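Local coordinates for protein APL1 (Anopheles gambiae, PDB 3O6N) that probably works as the leucine-rich-repeat partner of LRIM1 in a heterodimeric complex that regulates complement-like immunity in the malaria mosquito, at residues 57-62 with 81-86; 63-68 with 87-92. All blocks are in the same frame, centred on the assembly; numbering follows the deposited sequence.

Contact 1. Residues 57-62 with 81-86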
loop_
_atom_site.group_PDB
_atom_site.type_symbol
_atom_site.label_atom_id
_atom_site.label_comp_id
_atom_site.label_asym_id
_atom_site.label_seq_id
_atom_site.Cartn_x
_atom_site.Cartn_y
_atom_site.Cartn_z
ATOM N N MET A 57 -25.028 16.203 7.603
ATOM C CA MET A 57 -26.176 15.309 7.652
ATOM C C MET A 57 -25.835 14.124 8.538
ATOM O O MET A 57 -25.333 13.108 8.059
ATOM C CB MET A 57 -26.553 14.824 6.250
ATOM C CG MET A 57 -27.085 15.911 5.326
ATOM S SD MET A 57 -27.872 15.225 3.855
ATOM C CE MET A 57 -26.466 14.545 2.982
ATOM N N ARG A 58 -26.103 14.258 9.832
ATOM C CA ARG A 58 -25.700 13.233 10.790
ATOM C C ARG A 58 -26.417 11.907 10.530
ATOM O O ARG A 58 -25.896 10.834 10.835
ATOM C CB ARG A 58 -25.887 13.737 12.224
ATOM C CG ARG A 58 -25.259 15.115 12.427
ATOM C CD ARG A 58 -24.868 15.403 13.868
ATOM N NE ARG A 58 -24.434 16.792 14.035
ATOM C CZ ARG A 58 -23.184 17.223 13.863
ATOM N NH1 ARG A 58 -22.221 16.378 13.518
ATOM N NH2 ARG A 58 -22.896 18.506 14.036
ATOM N N LYS A 59 -27.609 11.992 9.949
ATOM C CA LYS A 59 -28.268 10.816 9.391
ATOM C C LYS A 59 -28.623 11.105 7.938
ATOM O O LYS A 59 -29.248 12.119 7.639
ATOM C CB LYS A 59 -29.525 10.452 10.186
ATOM C CG LYS A 59 -30.329 9.319 9.567
ATOM C CD LYS A 59 -31.468 8.864 10.472
ATOM C CE LYS A 59 -32.221 7.693 9.852
ATOM N NZ LYS A 59 -33.241 7.121 10.774
ATOM N N LEU A 60 -28.204 10.225 7.037
ATOM C CA LEU A 60 -28.531 10.376 5.624
ATOM C C LEU A 60 -29.988 9.983 5.383
ATOM O O LEU A 60 -30.359 8.829 5.583
ATOM C CB LEU A 60 -27.605 9.511 4.770
ATOM C CG LEU A 60 -27.762 9.654 3.254
ATOM C CD1 LEU A 60 -27.317 11.041 2.790
ATOM C CD2 LEU A 60 -26.987 8.567 2.535
ATOM N N PRO A 61 -30.818 10.946 4.949
ATOM C CA PRO A 61 -32.262 10.726 4.790
ATOM C C PRO A 61 -32.632 10.119 3.442
ATOM O O PRO A 61 -31.927 10.323 2.457
ATOM C CB PRO A 61 -32.832 12.144 4.882
ATOM C CG PRO A 61 -31.751 13.003 4.291
ATOM C CD PRO A 61 -30.433 12.338 4.650
ATOM N N ALA A 62 -33.742 9.388 3.404
ATOM C CA ALA A 62 -34.258 8.838 2.157
ATOM C C ALA A 62 -34.744 9.945 1.221
ATOM O O ALA A 62 -34.811 9.761 0.005
ATOM C CB ALA A 62 -35.386 7.856 2.440
ATOM N N ILE A 81 -21.701 12.166 8.570
ATOM C CA ILE A 81 -22.757 11.158 8.610
ATOM C C ILE A 81 -22.432 10.071 9.625
ATOM O O ILE A 81 -21.351 9.485 9.587
ATOM C CB ILE A 81 -22.940 10.484 7.233
ATOM C CG1 ILE A 81 -23.181 11.537 6.150
ATOM C CG2 ILE A 81 -24.076 9.453 7.272
ATOM C CD1 ILE A 81 -23.358 10.953 4.769
ATOM N N GLU A 82 -23.371 9.796 10.523
ATOM C CA GLU A 82 -23.195 8.741 11.513
ATOM C C GLU A 82 -24.053 7.521 11.204
ATOM O O GLU A 82 -23.707 6.403 11.578
ATOM C CB GLU A 82 -23.530 9.258 12.908
ATOM C CG GLU A 82 -22.634 10.384 13.364
ATOM C CD GLU A 82 -23.043 10.938 14.711
ATOM O OE1 GLU A 82 -23.268 10.135 15.642
ATOM O OE2 GLU A 82 -23.148 12.177 14.830
ATOM N N GLU A 83 -25.175 7.743 10.527
ATOM C CA GLU A 83 -26.079 6.654 10.180
ATOM C C GLU A 83 -26.718 6.874 8.814
ATOM O O GLU A 83 -26.928 8.012 8.389
ATOM C CB GLU A 83 -27.165 6.491 11.249
ATOM C CG GLU A 83 -28.179 5.395 10.938
ATOM C CD GLU A 83 -29.189 5.195 12.051
ATOM O OE1 GLU A 83 -28.874 5.539 13.210
ATOM O OE2 GLU A 83 -30.300 4.698 11.765
ATOM N N ILE A 84 -27.020 5.774 8.133
ATOM C CA ILE A 84 -27.682 5.821 6.838
ATOM C C ILE A 84 -29.092 5.274 6.997
ATOM O O ILE A 84 -29.263 4.155 7.475
ATOM C CB ILE A 84 -26.954 4.924 5.818
ATOM C CG1 ILE A 84 -25.527 5.412 5.579
ATOM C CG2 ILE A 84 -27.736 4.858 4.508
ATOM C CD1 ILE A 84 -24.706 4.464 4.716
ATOM N N ASP A 85 -30.103 6.048 6.607
ATOM C CA ASP A 85 -31.476 5.555 6.680
ATOM C C ASP A 85 -31.590 4.264 5.885
ATOM O O ASP A 85 -31.015 4.144 4.807
ATOM C CB ASP A 85 -32.467 6.586 6.140
ATOM C CG ASP A 85 -33.908 6.140 6.297
ATOM O OD1 ASP A 85 -34.480 6.358 7.386
ATOM O OD2 ASP A 85 -34.469 5.564 5.339
ATOM N N THR A 86 -32.334 3.302 6.417
ATOM C CA THR A 86 -32.427 1.983 5.797
ATOM C C THR A 86 -32.749 2.046 4.302
ATOM O O THR A 86 -32.177 1.302 3.507
ATOM C CB THR A 86 -33.478 1.101 6.502
ATOM O OG1 THR A 86 -33.101 0.914 7.872
ATOM C CG2 THR A 86 -33.582 -0.255 5.819
HETATM O O HOH W 1 -21.731 13.604 13.027
#

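Contact 2. Residues 63-68 with 87-92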
loop_
_atom_site.group_PDB
_atom_site.type_symbol
_atom_site.label_atom_id
_atom_site.label_comp_id
_atom_site.label_asym_id
_atom_site.label_seq_id
_atom_site.Cartn_x
_atom_site.Cartn_y
_atom_site.Cartn_z
ATOM N N ALA A 63 -35.075 11.096 1.798
ATOM C CA ALA A 63 -35.646 12.206 1.039
ATOM C C ALA A 63 -34.749 12.681 -0.100
ATOM O O ALA A 63 -35.240 13.169 -1.114
ATOM C CB ALA A 63 -35.989 13.364 1.966
ATOM N N LEU A 64 -33.436 12.543 0.067
ATOM C CA LEU A 64 -32.497 13.033 -0.936
ATOM C C LEU A 64 -32.672 12.321 -2.272
ATOM O O LEU A 64 -32.971 12.953 -3.283
ATOM C CB LEU A 64 -31.050 12.891 -0.450
ATOM C CG LEU A 64 -29.970 13.223 -1.481
ATOM C CD1 LEU A 64 -30.117 14.653 -1.994
ATOM C CD2 LEU A 64 -28.585 12.997 -0.891
ATOM N N LEU A 65 -32.484 11.004 -2.272
ATOM C CA LEU A 65 -32.586 10.221 -3.499
ATOM C C LEU A 65 -34.027 9.865 -3.862
ATOM O O LEU A 65 -34.297 9.385 -4.963
ATOM C CB LEU A 65 -31.719 8.962 -3.410
ATOM C CG LEU A 65 -30.222 9.257 -3.317
ATOM C CD1 LEU A 65 -29.413 7.982 -3.074
ATOM C CD2 LEU A 65 -29.736 9.979 -4.572
ATOM N N ASP A 66 -34.953 10.099 -2.938
ATOM C CA ASP A 66 -36.369 9.967 -3.264
ATOM C C ASP A 66 -36.776 11.087 -4.218
ATOM O O ASP A 66 -37.688 10.923 -5.026
ATOM C CB ASP A 66 -37.230 10.001 -2.001
ATOM C CG ASP A 66 -37.272 8.661 -1.286
ATOM O OD1 ASP A 66 -36.472 7.768 -1.639
ATOM O OD2 ASP A 66 -38.104 8.503 -0.367
ATOM N N SER A 67 -36.081 12.218 -4.118
ATOM C CA SER A 67 -36.369 13.392 -4.937
ATOM C C SER A 67 -35.432 13.506 -6.134
ATOM O O SER A 67 -35.830 13.980 -7.197
ATOM C CB SER A 67 -36.288 14.667 -4.097
ATOM O OG SER A 67 -37.286 14.678 -3.095
ATOM N N PHE A 68 -34.185 13.086 -5.953
ATOM C CA PHE A 68 -33.211 13.094 -7.038
ATOM C C PHE A 68 -32.944 11.670 -7.504
ATOM O O PHE A 68 -32.123 10.963 -6.922
ATOM C CB PHE A 68 -31.916 13.767 -6.580
ATOM C CG PHE A 68 -32.040 15.255 -6.412
ATOM C CD1 PHE A 68 -31.418 16.120 -7.300
ATOM C CD2 PHE A 68 -32.795 15.791 -5.379
ATOM C CE1 PHE A 68 -31.539 17.495 -7.154
ATOM C CE2 PHE A 68 -32.920 17.162 -5.228
ATOM C CZ PHE A 68 -32.290 18.014 -6.117
ATOM N N TYR A 87 -33.657 2.940 3.922
ATOM C CA TYR A 87 -34.095 3.011 2.531
ATOM C C TYR A 87 -33.503 4.188 1.763
ATOM O O TYR A 87 -34.011 4.567 0.707
ATOM C CB TYR A 87 -35.624 3.010 2.463
ATOM C CG TYR A 87 -36.205 1.814 3.175
ATOM C CD1 TYR A 87 -36.062 0.538 2.648
ATOM C CD2 TYR A 87 -36.866 1.954 4.388
ATOM C CE1 TYR A 87 -36.574 -0.567 3.297
ATOM C CE2 TYR A 87 -37.384 0.853 5.047
ATOM C CZ TYR A 87 -37.235 -0.405 4.496
ATOM O OH TYR A 87 -37.747 -1.506 5.142
ATOM N N ALA A 88 -32.413 4.743 2.283
ATOM C CA ALA A 88 -31.762 5.891 1.660
ATOM C C ALA A 88 -31.444 5.658 0.185
ATOM O O ALA A 88 -31.549 6.576 -0.629
ATOM C CB ALA A 88 -30.492 6.268 2.424
ATOM N N PHE A 89 -31.059 4.432 -0.160
ATOM C CA PHE A 89 -30.675 4.123 -1.536
ATOM C C PHE A 89 -31.698 3.270 -2.287
ATOM O O PHE A 89 -31.344 2.516 -3.197
ATOM C CB PHE A 89 -29.290 3.465 -1.568
ATOM C CG PHE A 89 -28.176 4.387 -1.152
ATOM C CD1 PHE A 89 -27.492 5.137 -2.094
ATOM C CD2 PHE A 89 -27.820 4.509 0.181
ATOM C CE1 PHE A 89 -26.467 5.992 -1.716
ATOM C CE2 PHE A 89 -26.794 5.360 0.569
ATOM C CZ PHE A 89 -26.118 6.100 -0.382
ATOM N N ALA A 90 -32.966 3.411 -1.917
ATOM C CA ALA A 90 -34.044 2.677 -2.577
ATOM C C ALA A 90 -34.194 3.072 -4.049
ATOM O O ALA A 90 -34.385 2.214 -4.912
ATOM C CB ALA A 90 -35.360 2.883 -1.832
ATOM N N TYR A 91 -34.101 4.370 -4.328
ATOM C CA TYR A 91 -34.222 4.877 -5.694
ATOM C C TYR A 91 -32.872 5.309 -6.263
ATOM O O TYR A 91 -32.775 6.342 -6.923
ATOM C CB TYR A 91 -35.188 6.065 -5.739
ATOM C CG TYR A 91 -36.625 5.720 -5.417
ATOM C CD1 TYR A 91 -37.555 5.521 -6.431
ATOM C CD2 TYR A 91 -37.054 5.598 -4.102
ATOM C CE1 TYR A 91 -38.871 5.208 -6.142
ATOM C CE2 TYR A 91 -38.367 5.284 -3.804
ATOM C CZ TYR A 91 -39.271 5.092 -4.828
ATOM O OH TYR A 91 -40.580 4.780 -4.537
ATOM N N ALA A 92 -31.834 4.519 -6.014
ATOM C CA ALA A 92 -30.487 4.898 -6.426
ATOM C C ALA A 92 -30.025 4.140 -7.667
ATOM O O ALA A 92 -28.829 4.041 -7.929
ATOM C CB ALA A 92 -29.510 4.683 -5.279
HETATM O O HOH W 2 -31.380 9.559 -0.134
HETATM O O HOH W 3 -33.969 6.521 -2.280
HETATM O O HOH W 4 -36.638 5.333 0.197
#

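Contact 1. Residues 57-62 with 81-86
The carbonyl oxygen Arg58 O is gripped by two successive backbone amides of the other segment. Glu82 N comes to 2.7 Å from Arg58 O, tilted 31° out of the carbonyl plane, while Glu83 N lies in that plane at a longer 3.2 Å. This joins two neighbouring turns of a leucine-rich-repeat solenoid, away from its main run of parallel strands, where 59-60 and 83-84 form a small parallel ladder of their own. The ladder continues with Leu60 N donating to Glu83 O and Asp85 N to Leu60 O.

Lys59 and Glu83 share one face, their extended chains side by side and pointing the same way. Lys59 CG stands anti to the backbone N (chi1 174°), and Lys59 NZ ends between two acids in a loose network: 3.9 Å from Glu83 OE2 and 3.7 Å from Asp85 OD1, both long salt bridges. The other oxygen, Asp85 OD2, accepts from Tyr87 N. On the opposite face Leu60 CD2 meets Ile84 CG2 at 4.3 Å, turned into the interior. Arg58 and Glu82 also run side by side, but Arg58 NH1, which is hydrogen-bonded to Gln80 OE1, stays 4.5 Å from Glu82 OE2; a water lying in the guanidinium plane accepts from Arg58 NH1 and donates to Glu82 OE2.

Contact 2. Residues 63-68 with 87-92
Leu65 reaches from the short helix 63-67 into the turns of 87-92, and its side chain carries the apolar half of the contact. Leu65 CB sits 3.7 Å from the carbonyl oxygen Ala88 O, and CG passes the same oxygen slightly farther off. With CG anti to the carbonyl carbon (chi1 -65°) and the chain extended beyond it (chi2 174°), CD1 becomes the tip that enters the neighbouring turn. There Leu65 CD1 lies 3.5 Å from Ala88 O. The same Leu65 CD1 approaches the Phe89 ring obliquely, 3.6 Å from Phe89 CD1, and also touches the methyl Ala92 CB. Leu74 of strand 73-75 touches both Leu65 and Phe89, placing this cluster in the hydrophobic core of the leucine-rich-repeat solenoid, where it adjoins the buried face of the 59-60/83-84 ladder.

The segment 87-92 gets its shape from two overlapping type I turns, Tyr87 to Ala90 and Phe89 to Ala92. At the outer edge, Asp66 OD1 comes to 3.3 Å from Tyr91 CD2, the carboxylate and ring planes 79° apart, and Tyr91 CB rests against Leu65 O. Arg69 adds a cation-pi contact to the same Tyr91 ring.

Three waters supply the polar links. One accepts from Leu65 N and donates to Ala88 O. A second donates to Asp66 OD1 and Ala88 O, and accepts from Tyr91 N at 3.0 Å. The third donates to Asp66 OD1 and Tyr87 O. Ala88 O and Asp66 OD1 thus each take two water hydrogens, and Leu65 N and Tyr91 N each find an acceptor. The contact is therefore mainly apolar inside, a leucine tip against a ring, a methyl and a carbonyl oxygen, and water-linked outside, carboxylate to turn backbone.

How the contacts relate
The two contacts join the same pair of neighbouring turns near the N-terminal end of the solenoid, with centres 11 Å apart. Along the chain their segments alternate: strand 59-60 runs on into helix 63-67, strand 73-75 follows, and then strand 83-84 leads into the turns of 87-92. Each segment of contact 2 therefore continues directly from its counterpart in contact 1, and the packing of one turn of the chain on the next passes from a backbone ladder to side chains and water. Phe89 ties them together inside, its CE2 lying 3.8 Å from Leu60 CD2 and also touching Ile84 CG2, so both contacts contribute to one continuous hydrophobic core.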